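Local coordinates for protein 3',5'-cyclic-nucleotide phosphodiesterase 1 (Saccharomyces cerevisiae, PDB 4OJV) that belongs to the class-II phosphodiesterases of the metallo-hydrolase/oxidoreductase superfamily and carries two zinc ions bound by histidines and aspartates, at residues P208-G216 with D244-E254; D123-L131 with V223-R231. One frame throughout, in Å; residues are numbered along the deposited sequence.

In the fold
The four segments alternate along the chain: 123-131 and 223-231 form contact 2, while 208-216 and 244-254, which form contact 1, come second and fourth in sequence. The two centres lie about 14 Å apart. Strands 204-215 and 222-232 are antiparallel neighbours in the seven-stranded mixed sheet, and a probable hydrogen bond of 2.8 Å from His213 N to Val223 O ties contact 1 to contact 2. Contact 2 reaches across to strand 121-125 of the eight-stranded sheet. Both contacts supply ligands to the zinc ion of chain D and share the water bound to it, so the metal site draws on loops and strands from both sheets.

Contact 1: residues P208-G216 with D244-E254; sequences PFKVHHGIG and DVEQDRRESEE. With ZN (zinc ion), chain D; ZN (zinc ion), chain E.
The Glu253 carboxylate lies flat over one face of the His212 ring, the two side chains coming from opposite directions: their planes are only 10° apart, and Glu253 OE2 sits 3.2 Å above the centre of the His212 ring. This is a stack without a hydrogen bond between the two groups. The ring's own donor is used in its plane instead, His212 NE2 giving its hydrogen to Glu254 O at 3.2 Å on a carbonyl lone pair. A carboxylate over the face would be expected to favour positive charge on this imidazole. At the backbone, Glu246 N donates to His212 O at 3.0 Å. Water 2 accepts a hydrogen bond from His212 N and donates to Glu246 O and Asp248 OD1; the other oxygen of Asp248 accepts from Leu257 N, where helix 256-267 begins. The Glu246 side chain, extended beyond CG, reaches the backbone of Gly214, whose N makes a weak hydrogen bond of 2.9 Å to Glu246 OE1. Val211 CG2 packs on Val245 CG2 at 3.6 Å.

His213 leaves the strand on the side opposite to His212. With CG anti to the backbone N (chi1 174°), its imidazole runs beside Asp244, both side chains heading for the metals with ring and carboxylate planes 88° apart. His213 NE2 binds the zinc ion of chain D at 2.1 Å, while the second ring nitrogen, ND1, is hydrogen-bonded to Gly293 O. Asp244 OD2 bridges, 2.2 Å from that zinc ion and 2.1 Å from the zinc ion of chain E. One aspartate oxygen shared by two zinc ions, together with a bridging water and with His128, His130, Asp132, His133 and His326 completing the protein ligands, is the dinuclear site of the metallo-beta-lactamase fold.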
loop_
_atom_site.group_PDB
_atom_site.type_symbol
_atom_site.label_atom_id
_atom_site.label_comp_id
_atom_site.label_asym_id
_atom_site.label_seq_id
_atom_site.Cartn_x
_atom_site.Cartn_y
_atom_site.Cartn_z
ATOM N N PRO A 208 -23.332 -5.985 11.690
ATOM C CA PRO A 208 -22.955 -4.924 10.751
ATOM C C PRO A 208 -24.109 -3.969 10.430
ATOM O O PRO A 208 -25.262 -4.404 10.310
ATOM C CB PRO A 208 -22.573 -5.713 9.500
ATOM C CG PRO A 208 -23.487 -6.897 9.528
ATOM C CD PRO A 208 -23.733 -7.218 10.984
ATOM N N PHE A 209 -23.781 -2.686 10.291
ATOM C CA PHE A 209 -24.755 -1.648 9.973
ATOM C C PHE A 209 -24.225 -0.796 8.840
ATOM O O PHE A 209 -23.059 -0.392 8.852
ATOM C CB PHE A 209 -24.999 -0.772 11.198
ATOM C CG PHE A 209 -25.736 -1.483 12.294
ATOM C CD1 PHE A 209 -25.051 -2.295 13.192
ATOM C CD2 PHE A 209 -27.116 -1.346 12.425
ATOM C CE1 PHE A 209 -25.729 -2.971 14.197
ATOM C CE2 PHE A 209 -27.800 -2.021 13.433
ATOM C CZ PHE A 209 -27.101 -2.832 14.314
ATOM N N LYS A 210 -25.088 -0.498 7.878
ATOM C CA LYS A 210 -24.707 0.340 6.760
ATOM C C LYS A 210 -24.748 1.819 7.155
ATOM O O LYS A 210 -25.641 2.255 7.889
ATOM C CB LYS A 210 -25.639 0.060 5.588
ATOM C CG LYS A 210 -25.177 0.624 4.260
ATOM C CD LYS A 210 -26.123 0.205 3.142
ATOM C CE LYS A 210 -27.419 0.999 3.183
ATOM N NZ LYS A 210 -28.370 0.598 2.106
ATOM N N VAL A 211 -23.778 2.587 6.663
ATOM C CA VAL A 211 -23.715 4.033 6.887
ATOM C C VAL A 211 -23.379 4.739 5.564
ATOM O O VAL A 211 -23.027 4.083 4.574
ATOM C CB VAL A 211 -22.711 4.431 8.008
ATOM C CG1 VAL A 211 -23.089 3.803 9.346
ATOM C CG2 VAL A 211 -21.272 4.086 7.630
ATOM N N HIS A 212 -23.496 6.067 5.548
ATOM C CA HIS A 212 -23.148 6.862 4.367
ATOM C C HIS A 212 -21.706 7.301 4.356
ATOM O O HIS A 212 -21.149 7.670 5.394
ATOM C CB HIS A 212 -24.014 8.110 4.264
ATOM C CG HIS A 212 -25.484 7.835 4.102
ATOM N ND1 HIS A 212 -26.019 7.274 2.999
ATOM C CD2 HIS A 212 -26.531 8.075 4.969
ATOM C CE1 HIS A 212 -27.355 7.176 3.160
ATOM N NE2 HIS A 212 -27.664 7.666 4.363
ATOM N N HIS A 213 -21.124 7.355 3.159
ATOM C CA HIS A 213 -19.720 7.743 2.960
ATOM C C HIS A 213 -19.573 8.502 1.654
ATOM O O HIS A 213 -18.686 8.246 0.841
ATOM C CB HIS A 213 -18.828 6.491 3.084
ATOM C CG HIS A 213 -17.356 6.702 2.767
ATOM N ND1 HIS A 213 -16.685 7.832 3.074
ATOM C CD2 HIS A 213 -16.442 5.859 2.155
ATOM C CE1 HIS A 213 -15.402 7.719 2.660
ATOM N NE2 HIS A 213 -15.248 6.509 2.114
ATOM N N GLY A 214 -20.471 9.463 1.441
ATOM C CA GLY A 214 -20.366 10.371 0.305
ATOM C C GLY A 214 -21.093 9.864 -0.919
ATOM O O GLY A 214 -21.970 8.998 -0.833
ATOM N N ILE A 215 -20.721 10.411 -2.067
ATOM C CA ILE A 215 -21.391 10.094 -3.330
ATOM C C ILE A 215 -20.363 9.978 -4.445
ATOM O O ILE A 215 -19.266 10.539 -4.350
ATOM C CB ILE A 215 -22.473 11.139 -3.722
ATOM C CG1 ILE A 215 -21.847 12.529 -3.890
ATOM C CG2 ILE A 215 -23.615 11.159 -2.710
ATOM C CD1 ILE A 215 -22.770 13.582 -4.468
ATOM N N GLY A 216 -20.717 9.252 -5.498
ATOM C CA GLY A 216 -19.840 9.132 -6.654
ATOM C C GLY A 216 -19.552 10.474 -7.303
ATOM O O GLY A 216 -20.459 11.295 -7.461
ATOM N N ASP A 244 -15.219 4.437 7.082
ATOM C CA ASP A 244 -15.310 5.870 6.770
ATOM C C ASP A 244 -16.792 6.261 6.750
ATOM O O ASP A 244 -17.643 5.463 6.338
ATOM C CB ASP A 244 -14.709 6.222 5.384
ATOM C CG ASP A 244 -13.229 5.769 5.166
ATOM O OD1 ASP A 244 -12.678 5.250 6.196
ATOM O OD2 ASP A 244 -12.692 5.904 3.944
ATOM N N VAL A 245 -17.099 7.481 7.167
ATOM C CA VAL A 245 -18.492 7.872 7.358
ATOM C C VAL A 245 -18.629 9.388 7.348
ATOM O O VAL A 245 -17.713 10.117 7.742
ATOM C CB VAL A 245 -19.055 7.259 8.674
ATOM C CG1 VAL A 245 -18.336 7.833 9.895
ATOM C CG2 VAL A 245 -20.564 7.457 8.794
ATOM N N GLU A 246 -19.795 9.848 6.889
ATOM C CA GLU A 246 -20.210 11.242 7.007
ATOM C C GLU A 246 -21.588 11.305 7.661
ATOM O O GLU A 246 -22.324 10.315 7.686
ATOM C CB GLU A 246 -20.237 11.914 5.630
ATOM C CG GLU A 246 -21.229 11.287 4.671
ATOM C CD GLU A 246 -21.352 12.031 3.361
ATOM O OE1 GLU A 246 -22.170 11.585 2.536
ATOM O OE2 GLU A 246 -20.638 13.041 3.159
ATOM N N GLN A 247 -21.930 12.472 8.195
ATOM C CA GLN A 247 -23.268 12.718 8.734
ATOM C C GLN A 247 -24.346 12.451 7.675
ATOM O O GLN A 247 -24.123 12.664 6.486
ATOM C CB GLN A 247 -23.353 14.169 9.240
ATOM C CG GLN A 247 -24.724 14.639 9.716
ATOM C CD GLN A 247 -24.794 16.135 9.979
ATOM O OE1 GLN A 247 -25.422 16.574 10.945
ATOM N NE2 GLN A 247 -24.156 16.927 9.120
ATOM N N ASP A 248 -25.504 11.967 8.116
ATOM C CA ASP A 248 -26.662 11.818 7.229
ATOM C C ASP A 248 -27.275 13.169 6.853
ATOM O O ASP A 248 -27.197 14.126 7.622
ATOM C CB ASP A 248 -27.738 10.962 7.896
ATOM C CG ASP A 248 -27.240 9.587 8.293
ATOM O OD1 ASP A 248 -26.506 8.950 7.511
ATOM O OD2 ASP A 248 -27.607 9.144 9.388
ATOM N N ARG A 249 -27.898 13.224 5.680
ATOM C CA ARG A 249 -28.625 14.418 5.246
ATOM C C ARG A 249 -30.108 14.272 5.581
ATOM O O ARG A 249 -30.786 13.386 5.057
ATOM C CB ARG A 249 -28.430 14.675 3.746
ATOM C CG ARG A 249 -26.987 14.649 3.253
ATOM C CD ARG A 249 -26.184 15.850 3.729
ATOM N NE ARG A 249 -24.774 15.738 3.357
ATOM C CZ ARG A 249 -23.846 16.658 3.614
ATOM N NH1 ARG A 249 -24.162 17.780 4.250
ATOM N NH2 ARG A 249 -22.593 16.454 3.232
ATOM N N ARG A 250 -30.579 15.157 6.460
ATOM C CA ARG A 250 -31.956 15.198 6.991
ATOM C C ARG A 250 -33.060 14.553 6.139
ATOM O O ARG A 250 -33.675 13.566 6.555
ATOM C CB ARG A 250 -32.330 16.651 7.325
ATOM C CG ARG A 250 -33.762 16.862 7.793
ATOM C CD ARG A 250 -34.266 18.230 7.363
ATOM N NE ARG A 250 -35.700 18.389 7.593
ATOM C CZ ARG A 250 -36.432 19.399 7.128
ATOM N NH1 ARG A 250 -35.875 20.354 6.392
ATOM N NH2 ARG A 250 -37.730 19.451 7.396
ATOM N N GLU A 251 -33.309 15.118 4.960
ATOM C CA GLU A 251 -34.458 14.728 4.145
ATOM C C GLU A 251 -34.093 13.782 3.001
ATOM O O GLU A 251 -34.815 12.819 2.729
ATOM C CB GLU A 251 -35.166 15.976 3.600
ATOM C CG GLU A 251 -36.494 15.703 2.904
ATOM C CD GLU A 251 -37.068 16.933 2.225
ATOM O OE1 GLU A 251 -37.407 17.905 2.933
ATOM O OE2 GLU A 251 -37.191 16.922 0.981
ATOM N N SER A 252 -32.971 14.058 2.342
ATOM C CA SER A 252 -32.603 13.363 1.109
ATOM C C SER A 252 -32.216 11.890 1.282
ATOM O O SER A 252 -32.071 11.171 0.292
ATOM C CB SER A 252 -31.492 14.124 0.376
ATOM O OG SER A 252 -30.343 14.262 1.191
ATOM N N GLU A 253 -32.053 11.439 2.527
ATOM C CA GLU A 253 -31.623 10.060 2.774
ATOM C C GLU A 253 -32.036 9.487 4.133
ATOM O O GLU A 253 -32.478 10.209 5.029
ATOM C CB GLU A 253 -30.108 9.935 2.591
ATOM C CG GLU A 253 -29.299 10.717 3.607
ATOM C CD GLU A 253 -27.840 10.852 3.225
ATOM O OE1 GLU A 253 -27.114 11.516 3.980
ATOM O OE2 GLU A 253 -27.417 10.305 2.181
ATOM N N GLU A 254 -31.877 8.171 4.253
ATOM C CA GLU A 254 -32.160 7.414 5.466
ATOM C C GLU A 254 -31.237 7.853 6.601
ATOM O O GLU A 254 -30.046 8.099 6.379
ATOM C CB GLU A 254 -31.951 5.927 5.172
ATOM C CG GLU A 254 -32.700 4.957 6.067
ATOM C CD GLU A 254 -32.646 3.524 5.557
ATOM O OE1 GLU A 254 -32.883 2.601 6.364
ATOM O OE2 GLU A 254 -32.368 3.311 4.353
HETATM ZN ZN ZN D . -13.335 5.592 1.838
HETATM ZN ZN ZN E . -10.635 5.483 3.785
HETATM O O HOH W 1 -29.988 3.201 2.555
HETATM O O HOH W 2 -23.940 7.949 7.657
HETATM O O HOH W 3 -23.926 9.646 1.137
HETATM O O HOH W 4 -11.461 5.249 1.961
#

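Contact 2: residues D123-L131 with V223-R231; sequences DYYITHPHL and VYSTFYIFR. With ZN (zinc ion), chain D.
His128 rests against strand 222-232, its CB 3.4 Å from Tyr224 O, and its NE2 binds the zinc ion of chain D at 2.2 Å. His130 ND1 binds the same ion, and the CE1-NE2 corner of its ring lies loosely against Val223 CG1, 4.2 Å away; His213 and Asp244 are the remaining protein ligands. CG of His128 lies between its backbone N and carbonyl carbon (chi1 69°), which turns ND1 back to donate to Thr127 OG1 at 3.0 Å, nearly straight (163°) and close to the ring plane. Thr127 is gripped in turn: its carbonyl O accepts from Thr226 OG1 at 2.7 Å and also from His160.

One residue back, Tyr228 OH donates to Ile126 O at 2.8 Å from well above the carbonyl plane (52°), and water 5 links that oxygen to Thr226 OG1. Outermost is an aromatic cluster. Tyr125 turns its edge to the face of Tyr228, centroids 5.7 Å apart, and receives the edge of Phe230 on its own face; Trp156 also stacks with Tyr125. Since ND1 of His128 carries the donated proton, NE2 presents its lone pair to the metal; Thr127 and the zinc ion together would set the ring's rotation and favour this tautomer.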
loop_
_atom_site.group_PDB
_atom_site.type_symbol
_atom_site.label_atom_id
_atom_site.label_comp_id
_atom_site.label_asym_id
_atom_site.label_seq_id
_atom_site.Cartn_x
_atom_site.Cartn_y
_atom_site.Cartn_z
ATOM N N ASP A 123 -10.273 -14.238 9.110
ATOM C CA ASP A 123 -11.475 -13.549 8.679
ATOM C C ASP A 123 -11.188 -12.058 8.626
ATOM O O ASP A 123 -10.631 -11.492 9.569
ATOM C CB ASP A 123 -12.634 -13.770 9.674
ATOM C CG ASP A 123 -13.111 -15.223 9.766
ATOM O OD1 ASP A 123 -13.799 -15.710 8.853
ATOM O OD2 ASP A 123 -12.854 -15.839 10.810
ATOM N N TYR A 124 -11.592 -11.426 7.530
ATOM C CA TYR A 124 -11.602 -9.972 7.405
ATOM C C TYR A 124 -13.044 -9.495 7.381
ATOM O O TYR A 124 -13.882 -10.108 6.703
ATOM C CB TYR A 124 -10.972 -9.533 6.087
ATOM C CG TYR A 124 -9.495 -9.768 5.907
ATOM C CD1 TYR A 124 -9.001 -11.023 5.568
ATOM C CD2 TYR A 124 -8.594 -8.713 6.017
ATOM C CE1 TYR A 124 -7.642 -11.226 5.370
ATOM C CE2 TYR A 124 -7.234 -8.905 5.812
ATOM C CZ TYR A 124 -6.773 -10.163 5.490
ATOM O OH TYR A 124 -5.433 -10.375 5.254
ATOM N N TYR A 125 -13.318 -8.397 8.084
ATOM C CA TYR A 125 -14.605 -7.715 8.006
ATOM C C TYR A 125 -14.334 -6.371 7.361
ATOM O O TYR A 125 -13.742 -5.485 7.974
ATOM C CB TYR A 125 -15.227 -7.589 9.407
ATOM C CG TYR A 125 -15.601 -8.945 9.954
ATOM C CD1 TYR A 125 -14.679 -9.702 10.672
ATOM C CD2 TYR A 125 -16.854 -9.501 9.699
ATOM C CE1 TYR A 125 -15.008 -10.963 11.150
ATOM C CE2 TYR A 125 -17.186 -10.759 10.162
ATOM C CZ TYR A 125 -16.259 -11.484 10.878
ATOM O OH TYR A 125 -16.578 -12.738 11.353
ATOM N N ILE A 126 -14.736 -6.237 6.103
ATOM C CA ILE A 126 -14.393 -5.064 5.305
ATOM C C ILE A 126 -15.546 -4.073 5.353
ATOM O O ILE A 126 -16.712 -4.461 5.211
ATOM C CB ILE A 126 -14.055 -5.468 3.844
ATOM C CG1 ILE A 126 -12.917 -6.508 3.816
ATOM C CG2 ILE A 126 -13.710 -4.242 2.998
ATOM C CD1 ILE A 126 -11.602 -6.058 4.431
ATOM N N THR A 127 -15.217 -2.802 5.574
ATOM C CA THR A 127 -16.254 -1.781 5.733
ATOM C C THR A 127 -16.743 -1.222 4.399
ATOM O O THR A 127 -17.919 -0.923 4.225
ATOM C CB THR A 127 -15.774 -0.626 6.638
ATOM O OG1 THR A 127 -14.687 0.071 6.002
ATOM C CG2 THR A 127 -15.380 -1.143 8.030
ATOM N N HIS A 128 -15.813 -1.041 3.474
ATOM C CA HIS A 128 -16.120 -0.579 2.124
ATOM C C HIS A 128 -14.930 -0.859 1.250
ATOM O O HIS A 128 -13.829 -1.059 1.767
ATOM C CB HIS A 128 -16.565 0.892 2.090
ATOM C CG HIS A 128 -15.480 1.905 2.425
ATOM N ND1 HIS A 128 -14.847 1.964 3.627
ATOM C CD2 HIS A 128 -14.973 2.953 1.658
ATOM C CE1 HIS A 128 -13.984 3.016 3.620
ATOM N NE2 HIS A 128 -14.066 3.625 2.419
ATOM N N PRO A 129 -15.120 -0.907 -0.078
ATOM C CA PRO A 129 -14.068 -1.407 -0.959
ATOM C C PRO A 129 -13.141 -0.335 -1.534
ATOM O O PRO A 129 -12.389 -0.614 -2.460
ATOM C CB PRO A 129 -14.863 -2.098 -2.063
ATOM C CG PRO A 129 -16.070 -1.223 -2.199
ATOM C CD PRO A 129 -16.411 -0.805 -0.788
ATOM N N HIS A 130 -13.134 0.870 -0.963
ATOM C CA HIS A 130 -12.103 1.846 -1.365
ATOM C C HIS A 130 -10.736 1.243 -1.180
ATOM O O HIS A 130 -10.478 0.511 -0.208
ATOM C CB HIS A 130 -12.173 3.146 -0.571
ATOM C CG HIS A 130 -13.202 4.128 -1.064
ATOM N ND1 HIS A 130 -13.687 5.133 -0.273
ATOM C CD2 HIS A 130 -13.803 4.263 -2.303
ATOM C CE1 HIS A 130 -14.563 5.859 -1.000
ATOM N NE2 HIS A 130 -14.645 5.313 -2.231
ATOM N N LEU A 131 -9.846 1.549 -2.121
ATOM C CA LEU A 131 -8.568 0.853 -2.198
ATOM C C LEU A 131 -7.750 0.907 -0.891
ATOM O O LEU A 131 -7.075 -0.076 -0.559
ATOM C CB LEU A 131 -7.769 1.350 -3.412
ATOM C CG LEU A 131 -6.533 0.527 -3.814
ATOM C CD1 LEU A 131 -6.388 0.483 -5.335
ATOM C CD2 LEU A 131 -5.276 1.075 -3.158
ATOM N N VAL A 223 -22.355 6.343 -1.805
ATOM C CA VAL A 223 -21.218 5.474 -1.503
ATOM C C VAL A 223 -21.412 5.026 -0.067
ATOM O O VAL A 223 -21.405 5.846 0.841
ATOM C CB VAL A 223 -19.876 6.231 -1.659
ATOM C CG1 VAL A 223 -18.702 5.392 -1.156
ATOM C CG2 VAL A 223 -19.673 6.643 -3.116
ATOM N N TYR A 224 -21.590 3.726 0.135
ATOM C CA TYR A 224 -21.875 3.203 1.465
ATOM C C TYR A 224 -20.636 2.699 2.185
ATOM O O TYR A 224 -19.614 2.360 1.577
ATOM C CB TYR A 224 -22.912 2.085 1.392
ATOM C CG TYR A 224 -24.257 2.567 0.915
ATOM C CD1 TYR A 224 -24.990 3.480 1.661
ATOM C CD2 TYR A 224 -24.797 2.105 -0.289
ATOM C CE1 TYR A 224 -26.236 3.927 1.222
ATOM C CE2 TYR A 224 -26.039 2.544 -0.737
ATOM C CZ TYR A 224 -26.742 3.454 0.021
ATOM O OH TYR A 224 -27.971 3.893 -0.423
ATOM N N SER A 225 -20.758 2.655 3.502
ATOM C CA SER A 225 -19.742 2.081 4.353
ATOM C C SER A 225 -20.435 1.245 5.431
ATOM O O SER A 225 -21.656 1.021 5.359
ATOM C CB SER A 225 -18.876 3.206 4.920
ATOM O OG SER A 225 -17.790 2.732 5.696
ATOM N N THR A 226 -19.668 0.765 6.414
ATOM C CA THR A 226 -20.194 -0.161 7.411
ATOM C C THR A 226 -19.606 0.166 8.769
ATOM O O THR A 226 -18.427 0.517 8.870
ATOM C CB THR A 226 -19.789 -1.614 7.066
ATOM O OG1 THR A 226 -19.974 -1.859 5.667
ATOM C CG2 THR A 226 -20.581 -2.649 7.874
ATOM N N PHE A 227 -20.441 0.046 9.800
ATOM C CA PHE A 227 -19.999 -0.008 11.188
ATOM C C PHE A 227 -20.176 -1.449 11.661
ATOM O O PHE A 227 -21.211 -2.076 11.390
ATOM C CB PHE A 227 -20.895 0.865 12.062
ATOM C CG PHE A 227 -20.616 2.357 12.003
ATOM C CD1 PHE A 227 -19.763 2.949 11.065
ATOM C CD2 PHE A 227 -21.270 3.190 12.910
ATOM C CE1 PHE A 227 -19.559 4.326 11.065
ATOM C CE2 PHE A 227 -21.074 4.558 12.907
ATOM C CZ PHE A 227 -20.218 5.132 11.986
ATOM N N TYR A 228 -19.175 -1.975 12.357
ATOM C CA TYR A 228 -19.261 -3.310 12.935
ATOM C C TYR A 228 -19.281 -3.263 14.446
ATOM O O TYR A 228 -18.397 -2.668 15.066
ATOM C CB TYR A 228 -18.053 -4.140 12.505
ATOM C CG TYR A 228 -18.065 -4.591 11.066
ATOM C CD1 TYR A 228 -18.855 -5.662 10.660
ATOM C CD2 TYR A 228 -17.261 -3.964 10.108
ATOM C CE1 TYR A 228 -18.857 -6.094 9.345
ATOM C CE2 TYR A 228 -17.261 -4.386 8.789
ATOM C CZ TYR A 228 -18.059 -5.454 8.413
ATOM O OH TYR A 228 -18.093 -5.910 7.112
ATOM N N ILE A 229 -20.280 -3.916 15.037
ATOM C CA ILE A 229 -20.273 -4.193 16.475
ATOM C C ILE A 229 -19.735 -5.602 16.695
ATOM O O ILE A 229 -20.222 -6.553 16.077
ATOM C CB ILE A 229 -21.678 -4.097 17.114
ATOM C CG1 ILE A 229 -22.333 -2.752 16.773
ATOM C CG2 ILE A 229 -21.596 -4.335 18.626
ATOM C CD1 ILE A 229 -23.764 -2.612 17.255
ATOM N N PHE A 230 -18.736 -5.728 17.565
ATOM C CA PHE A 230 -18.275 -7.036 18.034
ATOM C C PHE A 230 -18.649 -7.172 19.495
ATOM O O PHE A 230 -18.284 -6.328 20.303
ATOM C CB PHE A 230 -16.765 -7.217 17.831
ATOM C CG PHE A 230 -16.355 -7.225 16.386
ATOM C CD1 PHE A 230 -16.045 -6.036 15.727
ATOM C CD2 PHE A 230 -16.334 -8.416 15.664
ATOM C CE1 PHE A 230 -15.690 -6.049 14.387
ATOM C CE2 PHE A 230 -15.981 -8.431 14.322
ATOM C CZ PHE A 230 -15.667 -7.241 13.687
ATOM N N ARG A 231 -19.379 -8.239 19.816
ATOM C CA ARG A 231 -19.835 -8.474 21.183
ATOM C C ARG A 231 -19.300 -9.793 21.713
ATOM O O ARG A 231 -19.526 -10.846 21.114
ATOM C CB ARG A 231 -21.360 -8.458 21.251
ATOM C CG ARG A 231 -21.914 -8.836 22.627
ATOM C CD ARG A 231 -23.398 -8.533 22.748
ATOM N NE ARG A 231 -24.158 -9.272 21.751
ATOM C CZ ARG A 231 -25.272 -8.842 21.174
ATOM N NH1 ARG A 231 -25.789 -7.660 21.506
ATOM N NH2 ARG A 231 -25.874 -9.601 20.264
HETATM ZN ZN ZN D . -13.335 5.592 1.838
HETATM O O HOH W 5 -19.244 -4.051 4.156
HETATM O O HOH W 4 -11.461 5.249 1.961
#